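Local coordinates for protein ForH (Streptomyces kaniharaensis, PDB 6NKO) that probably catalyses a ring closure like that of IMP cyclohydrolase, to which it is related, during biosynthesis of the C-nucleoside formycin A, at residues I157-P162 with D166-L171; L56-D59 with E63-R66; G78-T83 with F134-D139. One frame throughout, in Å; residues are numbered along the deposited sequence.

Contact 1 of 3, residues I157-P162 with D166-L171; sequences IPLSDP and DDVLKL
The strand bearing I157 and L159 packs against the helix bearing V168, and the closest pair of backbone positions, I157 CA and V168 CA, is 8.8 Å apart, which fits helix-on-sheet packing through side chains. Strand 157-159 is the outermost strand on one side of a five-stranded parallel sheet of order 3-2-1-4-5; it is hydrogen-bonded through its backbone to strand 114-117, and the chain then turns into helix 165-174. This is the strand-loop-helix step of an alpha/beta fold in which helices cover a parallel sheet.

The direct side-chain contacts are apolar and buried. V168 points at the strand with CG1 anti to its backbone N (chi1 164°), a torsion that turns both methyls toward the strand, where each meets one methyl of L159. L159 reaches back tip to tip: its CD2 lies 3.7 Å from V168 CG2, and its CD1 lies 4.0 Å from V168 CG1. I157 contributes less, with its CG2 branch at 4.4 Å from V168 CG1. L114 of the neighbouring strand touches all three residues and L190 of helix 184-212 also meets V168, so this side-chain cluster joins the sheet edge to two helices.

Where the strand gives way to the helix, a water bridges the segments. It donates to P162 O at 2.6 Å, an oxygen that N32 ND2 also binds, and weakly accepts from D166 N at 3.3 Å, thus linking the loop carbonyl with an amide in the first turn of the helix. Within that helix D166 and K170, both exposed, form a salt bridge one turn apart, where K170 NZ meets D166 OD1 at 3.3 Å on the syn side, 26° out of the carboxylate plane.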
ATOM      1  N   ILE A 157       2.282  -4.809  -7.972  1.00 34.59           N
ATOM      2  CA  ILE A 157       0.945  -5.365  -7.803  1.00 38.78           C
ATOM      3  C   ILE A 157       0.165  -4.438  -6.873  1.00 38.03           C
ATOM      4  O   ILE A 157       0.591  -4.240  -5.724  1.00 33.83           O
ATOM      5  CB  ILE A 157       0.988  -6.791  -7.246  1.00 40.14           C
ATOM      6  CG1 ILE A 157       1.737  -7.711  -8.213  1.00 43.00           C
ATOM      7  CG2 ILE A 157      -0.422  -7.303  -7.006  1.00 35.15           C
ATOM      8  CD1 ILE A 157       2.428  -8.875  -7.536  1.00 40.50           C
ATOM      9  N   PRO A 158      -0.951  -3.856  -7.319  1.00 31.68           N
ATOM     10  CA  PRO A 158      -1.711  -2.947  -6.455  1.00 38.59           C
ATOM     11  C   PRO A 158      -2.909  -3.626  -5.810  1.00 41.37           C
ATOM     12  O   PRO A 158      -3.891  -3.932  -6.491  1.00 44.76           O
ATOM     13  CB  PRO A 158      -2.153  -1.842  -7.424  1.00 34.77           C
ATOM     14  CG  PRO A 158      -2.078  -2.491  -8.831  1.00 47.25           C
ATOM     15  CD  PRO A 158      -1.498  -3.881  -8.683  1.00 35.50           C
ATOM     16  N   LEU A 159      -2.855  -3.855  -4.502  1.00 30.23           N
ATOM     17  CA  LEU A 159      -3.917  -4.545  -3.785  1.00 33.40           C
ATOM     18  C   LEU A 159      -4.581  -3.597  -2.796  1.00 44.41           C
ATOM     19  O   LEU A 159      -3.896  -2.830  -2.111  1.00 42.74           O
ATOM     20  CB  LEU A 159      -3.381  -5.769  -3.044  1.00 31.42           C
ATOM     21  CG  LEU A 159      -3.083  -6.997  -3.905  1.00 36.48           C
ATOM     22  CD1 LEU A 159      -2.120  -7.940  -3.187  1.00 35.55           C
ATOM     23  CD2 LEU A 159      -4.365  -7.727  -4.306  1.00 44.25           C
ATOM     24  N   SER A 160      -5.910  -3.670  -2.709  1.00 36.44           N
ATOM     25  CA  SER A 160      -6.675  -2.856  -1.771  1.00 41.97           C
ATOM     26  C   SER A 160      -7.757  -3.690  -1.099  1.00 38.54           C
ATOM     27  O   SER A 160      -7.821  -3.759   0.132  1.00 34.72           O
ATOM     28  CB  SER A 160      -7.306  -1.654  -2.483  1.00 42.40           C
ATOM     29  OG  SER A 160      -7.836  -0.723  -1.548  1.00 40.36           O
ATOM     30  N   ASP A 161      -8.604  -4.318  -1.903  1.00 35.50           N
ATOM     31  CA  ASP A 161      -9.708  -5.124  -1.394  1.00 39.63           C
ATOM     32  C   ASP A 161      -9.185  -6.416  -0.778  1.00 37.77           C
ATOM     33  O   ASP A 161      -8.547  -7.214  -1.479  1.00 40.08           O
ATOM     34  CB  ASP A 161     -10.687  -5.430  -2.528  1.00 41.33           C
ATOM     35  CG  ASP A 161     -11.979  -6.067  -2.040  1.00 47.50           C
ATOM     36  OD1 ASP A 161     -12.175  -6.178  -0.813  1.00 45.81           O
ATOM     37  OD2 ASP A 161     -12.807  -6.451  -2.892  1.00 54.06           O
ATOM     38  N   PRO A 162      -9.430  -6.671   0.512  1.00 40.92           N
ATOM     39  CA  PRO A 162      -8.970  -7.931   1.123  1.00 37.22           C
ATOM     40  C   PRO A 162      -9.541  -9.188   0.475  1.00 43.05           C
ATOM     41  O   PRO A 162      -9.067 -10.287   0.790  1.00 44.57           O
ATOM     42  CB  PRO A 162      -9.428  -7.803   2.582  1.00 35.49           C
ATOM     43  CG  PRO A 162      -9.558  -6.325   2.811  1.00 44.79           C
ATOM     44  CD  PRO A 162     -10.018  -5.751   1.501  1.00 45.85           C
ATOM     45  N   ASP A 166      -6.201 -13.610  -1.663  1.00 49.03           N
ATOM     46  CA  ASP A 166      -5.959 -15.040  -1.827  1.00 48.76           C
ATOM     47  C   ASP A 166      -5.546 -15.379  -3.254  1.00 39.77           C
ATOM     48  O   ASP A 166      -4.568 -16.105  -3.469  1.00 48.54           O
ATOM     49  CB  ASP A 166      -7.203 -15.832  -1.424  1.00 42.94           C
ATOM     50  CG  ASP A 166      -6.883 -17.273  -1.070  1.00 69.96           C
ATOM     51  OD1 ASP A 166      -5.814 -17.519  -0.471  1.00 66.64           O
ATOM     52  OD2 ASP A 166      -7.698 -18.161  -1.394  1.00 75.44           O
ATOM     53  N   ASP A 167      -6.279 -14.866  -4.245  1.00 42.79           N
ATOM     54  CA  ASP A 167      -5.957 -15.181  -5.635  1.00 45.77           C
ATOM     55  C   ASP A 167      -4.544 -14.734  -5.992  1.00 59.29           C
ATOM     56  O   ASP A 167      -3.831 -15.430  -6.725  1.00 59.44           O
ATOM     57  CB  ASP A 167      -6.974 -14.533  -6.575  1.00 52.22           C
ATOM     58  CG  ASP A 167      -6.520 -14.552  -8.024  1.00 85.64           C
ATOM     59  OD1 ASP A 167      -6.637 -13.508  -8.701  1.00 77.11           O
ATOM     60  OD2 ASP A 167      -6.043 -15.612  -8.486  1.00 87.77           O
ATOM     61  N   VAL A 168      -4.120 -13.577  -5.480  1.00 49.05           N
ATOM     62  CA  VAL A 168      -2.763 -13.109  -5.739  1.00 45.12           C
ATOM     63  C   VAL A 168      -1.750 -14.013  -5.052  1.00 45.57           C
ATOM     64  O   VAL A 168      -0.737 -14.401  -5.648  1.00 47.60           O
ATOM     65  CB  VAL A 168      -2.613 -11.642  -5.298  1.00 42.87           C
ATOM     66  CG1 VAL A 168      -1.142 -11.261  -5.198  1.00 37.68           C
ATOM     67  CG2 VAL A 168      -3.343 -10.721  -6.263  1.00 41.98           C
ATOM     68  N   LEU A 169      -2.007 -14.372  -3.792  1.00 40.13           N
ATOM     69  CA  LEU A 169      -1.089 -15.243  -3.067  1.00 51.10           C
ATOM     70  C   LEU A 169      -1.020 -16.626  -3.704  1.00 58.38           C
ATOM     71  O   LEU A 169       0.058 -17.227  -3.786  1.00 49.55           O
ATOM     72  CB  LEU A 169      -1.512 -15.348  -1.601  1.00 45.63           C
ATOM     73  CG  LEU A 169      -0.693 -16.306  -0.732  1.00 54.31           C
ATOM     74  CD1 LEU A 169       0.784 -15.930  -0.753  1.00 46.22           C
ATOM     75  CD2 LEU A 169      -1.223 -16.330   0.693  1.00 43.95           C
ATOM     76  N   LYS A 170      -2.161 -17.148  -4.162  1.00 56.66           N
ATOM     77  CA  LYS A 170      -2.156 -18.445  -4.829  1.00 54.68           C
ATOM     78  C   LYS A 170      -1.381 -18.385  -6.139  1.00 58.89           C
ATOM     79  O   LYS A 170      -0.568 -19.271  -6.421  1.00 62.38           O
ATOM     80  CB  LYS A 170      -3.590 -18.923  -5.068  1.00 52.90           C
ATOM     81  CG  LYS A 170      -4.361 -19.202  -3.787  1.00 62.65           C
ATOM     82  CD  LYS A 170      -5.285 -20.399  -3.923  1.00 64.68           C
ATOM     83  CE  LYS A 170      -6.107 -20.597  -2.657  1.00 68.53           C
ATOM     84  NZ  LYS A 170      -5.256 -20.582  -1.430  1.00 77.52           N
ATOM     85  N   LEU A 171      -1.607 -17.338  -6.938  1.00 55.48           N
ATOM     86  CA  LEU A 171      -0.873 -17.174  -8.190  1.00 48.60           C
ATOM     87  C   LEU A 171       0.632 -17.149  -7.947  1.00 53.43           C
ATOM     88  O   LEU A 171       1.396 -17.836  -8.635  1.00 64.23           O
ATOM     89  CB  LEU A 171      -1.321 -15.895  -8.897  1.00 51.67           C
ATOM     90  CG  LEU A 171      -2.577 -15.966  -9.764  1.00 42.28           C
ATOM     91  CD1 LEU A 171      -3.089 -14.568 -10.055  1.00 43.03           C
ATOM     92  CD2 LEU A 171      -2.292 -16.714 -11.054  1.00 40.46           C
TER
HETATM   93  O   HOH W   1      -8.950 -12.799   0.063  1.00 46.78           O

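Contact 2 of 3, residues L56-D59 with E63-R66; sequences LLRD and EVER
L57 and V64 are brought together by similar first torsions: L57 CG (chi1 -66°) and V64 CG1 (chi1 -65°) each lie anti to their own carbonyl carbon. The other valine methyl, CG2, is thereby placed between the backbone N and the carbonyl carbon. The two side chains cross at about a right angle, with L57 CD1 at 3.6 Å from V64 CG1 and L57 CB at 3.7 Å from V64 CG2. R58, bent at chi2, slides past V64 in the opposite direction, and its CG comes within 3.8 Å of V64 CG2. Its guanidinium then presents an edge to the backbone, but R58 NE stands 3.7 Å from V64 O and no hydrogen bond is formed. An alanine at V64 is likely to open a gap beside L57, leaving L57 CD1 and R58 CG without the methyls they pack on. Nearby, helix 33-42 helps to close the same apolar patch, A37 touching L57 and L41 touching V64. The CA atoms of R58 and V64 are 6.5 Å apart, so the chain turns back closely after helix 51-59, as expected where the helix of a beta-alpha-beta unit, here 46-49, 51-59 and 65-66, returns to an outer parallel strand.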
ATOM      1  N   LEU A  56       0.700  -5.723  14.774  1.00 49.73           N
ATOM      2  CA  LEU A  56      -0.159  -6.901  14.737  1.00 39.93           C
ATOM      3  C   LEU A  56       0.587  -8.114  14.197  1.00 51.06           C
ATOM      4  O   LEU A  56       0.474  -9.215  14.749  1.00 47.15           O
ATOM      5  CB  LEU A  56      -1.399  -6.613  13.893  1.00 46.17           C
ATOM      6  CG  LEU A  56      -2.307  -7.807  13.599  1.00 41.95           C
ATOM      7  CD1 LEU A  56      -3.273  -8.031  14.751  1.00 41.61           C
ATOM      8  CD2 LEU A  56      -3.057  -7.598  12.295  1.00 45.55           C
ATOM      9  N   LEU A  57       1.357  -7.934  13.121  1.00 47.46           N
ATOM     10  CA  LEU A  57       2.039  -9.070  12.511  1.00 44.61           C
ATOM     11  C   LEU A  57       3.213  -9.545  13.356  1.00 45.93           C
ATOM     12  O   LEU A  57       3.489 -10.749  13.406  1.00 48.21           O
ATOM     13  CB  LEU A  57       2.511  -8.708  11.103  1.00 45.87           C
ATOM     14  CG  LEU A  57       1.422  -8.433  10.063  1.00 58.44           C
ATOM     15  CD1 LEU A  57       2.038  -7.918   8.772  1.00 40.13           C
ATOM     16  CD2 LEU A  57       0.586  -9.679   9.805  1.00 43.55           C
ATOM     17  N   ARG A  58       3.912  -8.625  14.026  1.00 41.93           N
ATOM     18  CA  ARG A  58       5.052  -9.020  14.847  1.00 59.08           C
ATOM     19  C   ARG A  58       4.602  -9.715  16.125  1.00 60.18           C
ATOM     20  O   ARG A  58       5.249 -10.667  16.580  1.00 63.48           O
ATOM     21  CB  ARG A  58       5.915  -7.800  15.172  1.00 58.48           C
ATOM     22  CG  ARG A  58       7.127  -7.650  14.265  1.00 57.26           C
ATOM     23  CD  ARG A  58       8.426  -7.802  15.040  1.00 63.33           C
ATOM     24  NE  ARG A  58       9.579  -7.943  14.154  1.00 66.56           N
ATOM     25  CZ  ARG A  58      10.598  -8.766  14.378  1.00 84.37           C
ATOM     26  NH1 ARG A  58      10.613  -9.526  15.464  1.00 75.97           N
ATOM     27  NH2 ARG A  58      11.606  -8.829  13.517  1.00 93.34           N
ATOM     28  N   ASP A  59       3.502  -9.252  16.726  1.00 48.70           N
ATOM     29  CA  ASP A  59       2.953  -9.952  17.882  1.00 61.10           C
ATOM     30  C   ASP A  59       2.495 -11.356  17.511  1.00 58.62           C
ATOM     31  O   ASP A  59       2.500 -12.256  18.359  1.00 57.78           O
ATOM     32  CB  ASP A  59       1.797  -9.155  18.488  1.00 51.56           C
ATOM     33  CG  ASP A  59       2.258  -7.881  19.173  1.00 60.02           C
ATOM     34  OD1 ASP A  59       3.480  -7.723  19.382  1.00 62.15           O
ATOM     35  OD2 ASP A  59       1.398  -7.037  19.497  1.00 73.76           O
ATOM     36  N   GLU A  63       8.168 -12.215  10.702  1.00 60.50           N
ATOM     37  CA  GLU A  63       9.380 -11.411  10.545  1.00 68.31           C
ATOM     38  C   GLU A  63       9.143 -10.268   9.550  1.00 50.45           C
ATOM     39  O   GLU A  63       9.805 -10.144   8.517  1.00 58.90           O
ATOM     40  CB  GLU A  63      10.550 -12.302  10.123  1.00 56.56           C
ATOM     41  CG  GLU A  63      10.355 -13.050   8.774  1.00 61.77           C
ATOM     42  CD  GLU A  63       9.522 -14.325   8.895  1.00 84.06           C
ATOM     43  OE1 GLU A  63       9.815 -15.317   8.187  1.00 67.99           O
ATOM     44  OE2 GLU A  63       8.573 -14.335   9.708  1.00 73.38           O
ATOM     45  N   VAL A  64       8.186  -9.432   9.883  1.00 50.20           N
ATOM     46  CA  VAL A  64       7.874  -8.266   9.068  1.00 56.14           C
ATOM     47  C   VAL A  64       8.793  -7.130   9.483  1.00 50.78           C
ATOM     48  O   VAL A  64       9.205  -7.015  10.643  1.00 54.59           O
ATOM     49  CB  VAL A  64       6.383  -7.873   9.185  1.00 44.99           C
ATOM     50  CG1 VAL A  64       5.508  -8.979   8.613  1.00 42.91           C
ATOM     51  CG2 VAL A  64       6.003  -7.581  10.635  1.00 49.99           C
ATOM     52  N   GLU A  65       9.136  -6.292   8.519  1.00 54.11           N
ATOM     53  CA  GLU A  65      10.027  -5.172   8.755  1.00 53.19           C
ATOM     54  C   GLU A  65       9.210  -3.895   8.881  1.00 44.54           C
ATOM     55  O   GLU A  65       8.092  -3.799   8.374  1.00 40.04           O
ATOM     56  CB  GLU A  65      11.059  -5.049   7.629  1.00 47.80           C
ATOM     57  CG  GLU A  65      12.022  -6.232   7.562  1.00 59.63           C
ATOM     58  CD  GLU A  65      12.760  -6.329   6.237  1.00 76.44           C
ATOM     59  OE1 GLU A  65      13.731  -5.573   6.036  1.00 84.25           O
ATOM     60  OE2 GLU A  65      12.376  -7.171   5.398  1.00 74.34           O
ATOM     61  N   ARG A  66       9.767  -2.923   9.592  1.00 46.77           N
ATOM     62  CA  ARG A  66       9.100  -1.642   9.779  1.00 47.72           C
ATOM     63  C   ARG A  66       9.354  -0.750   8.572  1.00 62.62           C
ATOM     64  O   ARG A  66      10.502  -0.388   8.299  1.00 59.54           O
ATOM     65  CB  ARG A  66       9.606  -0.976  11.054  1.00 44.58           C
ATOM     66  CG  ARG A  66       8.561  -0.838  12.142  1.00 47.62           C
ATOM     67  CD  ARG A  66       8.931   0.265  13.115  1.00 48.67           C
ATOM     68  NE  ARG A  66       8.035   0.311  14.267  1.00 73.13           N
ATOM     69  CZ  ARG A  66       8.269  -0.305  15.421  1.00 68.29           C
ATOM     70  NH1 ARG A  66       9.373  -1.022  15.579  1.00 61.96           N
ATOM     71  NH2 ARG A  66       7.399  -0.203  16.416  1.00 74.86           N
TER

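Contact 3 of 3, residues G78-T83 with F134-D139; sequences GGRVKT and FREKVD
A surface salt bridge between R80 and E136 joins two loops of the MGS-like domain far apart in sequence, one following strand 65-66 and leading to helix 86-93, the other preceding helix 141-151. The backbones stay well separated, the nearest pair being R80 CA and D139 CA at 9.3 Å, and long side chains span the distance. R80 is extended from CG to NE, whereas E136 is bent at chi2, and the two cross at about a right angle. A single carboxylate oxygen takes both donors: R80 NH2 lies 2.8 Å from E136 OE1, and R80 NE makes a weak bond to E136 OE1 at 3.1 Å. The guanidinium and carboxylate planes are 68° apart, and NH2 meets OE1 from above the carboxylate plane, 51° out of it.

R80 NH1 bonds to L77 O, and R80 sits in the type I turn G79-K82, where K82 NZ reaches back to G79 O at 2.8 Å and also pairs with E51. Both R80 and E136 touch crystal neighbours, which may influence their positions. The guanidinium is held through all three nitrogens, while the carboxylate is met off its plane, so this exposed pairing probably rests more on charge than on directed bonding and is likely to be weakened by solvent.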
ATOM      1  N   GLY A  78       5.640  12.762  13.535  1.00 49.54           N
ATOM      2  CA  GLY A  78       4.760  11.697  13.975  1.00 47.21           C
ATOM      3  C   GLY A  78       4.596  10.585  12.966  1.00 42.65           C
ATOM      4  O   GLY A  78       3.631   9.819  13.047  1.00 50.30           O
ATOM      5  N   GLY A  79       5.512  10.483  12.006  1.00 48.78           N
ATOM      6  CA  GLY A  79       5.428   9.465  10.979  1.00 50.54           C
ATOM      7  C   GLY A  79       4.565   9.819   9.791  1.00 42.84           C
ATOM      8  O   GLY A  79       4.198   8.928   9.020  1.00 46.96           O
ATOM      9  N   ARG A  80       4.238  11.098   9.607  1.00 36.20           N
ATOM     10  CA  ARG A  80       3.333  11.512   8.541  1.00 47.45           C
ATOM     11  C   ARG A  80       3.991  11.547   7.169  1.00 45.07           C
ATOM     12  O   ARG A  80       3.286  11.720   6.168  1.00 45.93           O
ATOM     13  CB  ARG A  80       2.738  12.883   8.872  1.00 45.02           C
ATOM     14  CG  ARG A  80       1.586  12.802   9.855  1.00 44.81           C
ATOM     15  CD  ARG A  80       1.153  14.168  10.360  1.00 45.47           C
ATOM     16  NE  ARG A  80       0.109  14.066  11.383  1.00 76.42           N
ATOM     17  CZ  ARG A  80       0.255  13.483  12.571  1.00 74.24           C
ATOM     18  NH1 ARG A  80       1.418  12.953  12.932  1.00 67.45           N
ATOM     19  NH2 ARG A  80      -0.767  13.443  13.415  1.00 72.77           N
ATOM     20  N   VAL A  81       5.309  11.383   7.092  1.00 31.72           N
ATOM     21  CA  VAL A  81       6.021  11.335   5.824  1.00 41.43           C
ATOM     22  C   VAL A  81       6.778  10.013   5.666  1.00 35.96           C
ATOM     23  O   VAL A  81       7.629   9.884   4.793  1.00 46.82           O
ATOM     24  CB  VAL A  81       6.958  12.552   5.675  1.00 33.09           C
ATOM     25  CG1 VAL A  81       6.169  13.789   5.308  1.00 34.86           C
ATOM     26  CG2 VAL A  81       7.673  12.838   6.972  1.00 55.02           C
ATOM     27  N   LYS A  82       6.450   9.018   6.495  1.00 41.06           N
ATOM     28  CA  LYS A  82       7.274   7.818   6.615  1.00 36.18           C
ATOM     29  C   LYS A  82       7.342   7.003   5.327  1.00 39.61           C
ATOM     30  O   LYS A  82       8.294   6.237   5.150  1.00 42.66           O
ATOM     31  CB  LYS A  82       6.760   6.947   7.763  1.00 39.68           C
ATOM     32  CG  LYS A  82       5.574   6.071   7.416  1.00 41.48           C
ATOM     33  CD  LYS A  82       5.441   4.936   8.413  1.00 48.63           C
ATOM     34  CE  LYS A  82       5.194   5.465   9.815  1.00 48.97           C
ATOM     35  NZ  LYS A  82       3.938   6.261   9.886  1.00 65.80           N
ATOM     36  N   THR A  83       6.371   7.131   4.427  1.00 28.67           N
ATOM     37  CA  THR A  83       6.460   6.492   3.123  1.00 33.83           C
ATOM     38  C   THR A  83       6.715   7.491   2.005  1.00 40.62           C
ATOM     39  O   THR A  83       6.779   7.096   0.836  1.00 32.67           O
ATOM     40  CB  THR A  83       5.187   5.688   2.823  1.00 33.73           C
ATOM     41  OG1 THR A  83       4.037   6.521   3.008  1.00 37.07           O
ATOM     42  CG2 THR A  83       5.095   4.477   3.744  1.00 32.55           C
ATOM     43  N   PHE A 134     -13.149  12.486  11.325  1.00 58.01           N
ATOM     44  CA  PHE A 134     -12.783  11.785  10.098  1.00 61.61           C
ATOM     45  C   PHE A 134     -11.433  12.225   9.541  1.00 53.11           C
ATOM     46  O   PHE A 134     -10.783  11.462   8.819  1.00 62.40           O
ATOM     47  CB  PHE A 134     -13.867  11.982   9.031  1.00 55.57           C
ATOM     48  CG  PHE A 134     -13.906  13.371   8.441  1.00 57.35           C
ATOM     49  CD1 PHE A 134     -13.175  13.680   7.303  1.00 51.89           C
ATOM     50  CD2 PHE A 134     -14.688  14.360   9.014  1.00 54.13           C
ATOM     51  CE1 PHE A 134     -13.210  14.952   6.758  1.00 53.29           C
ATOM     52  CE2 PHE A 134     -14.731  15.633   8.468  1.00 56.74           C
ATOM     53  CZ  PHE A 134     -13.989  15.928   7.341  1.00 43.64           C
ATOM     54  N   ARG A 135     -11.002  13.444   9.869  1.00 49.32           N
ATOM     55  CA  ARG A 135      -9.924  14.074   9.111  1.00 53.32           C
ATOM     56  C   ARG A 135      -8.593  13.353   9.301  1.00 50.03           C
ATOM     57  O   ARG A 135      -7.921  13.015   8.320  1.00 48.03           O
ATOM     58  CB  ARG A 135      -9.796  15.548   9.495  1.00 51.95           C
ATOM     59  CG  ARG A 135      -8.673  16.275   8.769  1.00 48.92           C
ATOM     60  CD  ARG A 135      -7.423  16.358   9.630  1.00 57.90           C
ATOM     61  NE  ARG A 135      -7.663  17.162  10.819  1.00 52.22           N
ATOM     62  CZ  ARG A 135      -7.777  18.485  10.809  1.00 60.90           C
ATOM     63  NH1 ARG A 135      -7.649  19.155   9.673  1.00 65.57           N
ATOM     64  NH2 ARG A 135      -8.008  19.140  11.936  1.00 64.77           N
ATOM     65  N   GLU A 136      -8.170  13.140  10.548  1.00 37.32           N
ATOM     66  CA  GLU A 136      -6.864  12.519  10.739  1.00 60.10           C
ATOM     67  C   GLU A 136      -6.855  11.045  10.358  1.00 47.30           C
ATOM     68  O   GLU A 136      -5.774  10.457  10.255  1.00 62.72           O
ATOM     69  CB  GLU A 136      -6.382  12.693  12.182  1.00 52.71           C
ATOM     70  CG  GLU A 136      -5.240  13.707  12.319  1.00 69.02           C
ATOM     71  CD  GLU A 136      -3.883  13.128  11.942  1.00 87.64           C
ATOM     72  OE1 GLU A 136      -2.924  13.913  11.767  1.00 86.47           O
ATOM     73  OE2 GLU A 136      -3.773  11.888  11.823  1.00 79.27           O
ATOM     74  N   LYS A 137      -8.025  10.443  10.135  1.00 35.43           N
ATOM     75  CA  LYS A 137      -8.089   9.109   9.556  1.00 44.63           C
ATOM     76  C   LYS A 137      -7.814   9.111   8.057  1.00 51.55           C
ATOM     77  O   LYS A 137      -7.621   8.035   7.480  1.00 41.35           O
ATOM     78  CB  LYS A 137      -9.460   8.485   9.829  1.00 51.80           C
ATOM     79  CG  LYS A 137      -9.765   8.269  11.305  1.00 52.91           C
ATOM     80  CD  LYS A 137     -10.424   6.920  11.541  1.00 75.41           C
ATOM     81  CE  LYS A 137     -11.898   7.076  11.876  1.00 75.89           C
ATOM     82  NZ  LYS A 137     -12.101   7.957  13.057  1.00 66.13           N
ATOM     83  N   VAL A 138      -7.786  10.284   7.422  1.00 45.85           N
ATOM     84  CA  VAL A 138      -7.536  10.366   5.988  1.00 47.30           C
ATOM     85  C   VAL A 138      -6.077  10.037   5.703  1.00 45.90           C
ATOM     86  O   VAL A 138      -5.159  10.619   6.297  1.00 39.46           O
ATOM     87  CB  VAL A 138      -7.907  11.757   5.454  1.00 44.58           C
ATOM     88  CG1 VAL A 138      -7.472  11.907   4.002  1.00 38.30           C
ATOM     89  CG2 VAL A 138      -9.401  12.003   5.603  1.00 46.18           C
ATOM     90  N   ASP A 139      -5.859   9.103   4.781  1.00 40.47           N
ATOM     91  CA  ASP A 139      -4.523   8.665   4.402  1.00 44.65           C
ATOM     92  C   ASP A 139      -4.016   9.510   3.239  1.00 40.59           C
ATOM     93  O   ASP A 139      -4.739   9.731   2.263  1.00 44.90           O
ATOM     94  CB  ASP A 139      -4.545   7.184   4.018  1.00 41.46           C
ATOM     95  CG  ASP A 139      -3.168   6.544   4.046  1.00 50.63           C
ATOM     96  OD1 ASP A 139      -2.158   7.281   4.083  1.00 44.69           O
ATOM     97  OD2 ASP A 139      -3.097   5.297   4.027  1.00 55.71           O
TER

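Contacts 1 and 2 both reach the parallel sheet, but at its two outermost strands, 157-159 and 65-66; their centres are about 19 Å apart and their nearest atoms about 11 Å. Contact 1 packs an edge strand on a helix; contact 2 packs the end of helix 51-59 on V64, next to the short edge strand 65-66. Contact 3 differs in kind, tying loops by charge at the surface. Its centre lies about 20 Å from that of contact 2 and about 24 Å from that of contact 1, on the opposite side of the chain's centre from contact 1. Nearest atoms are about 7 Å and 9 Å away respectively, so no two contacts touch. The structure is the apo form, and none of the three can be tied directly to a bound ligand.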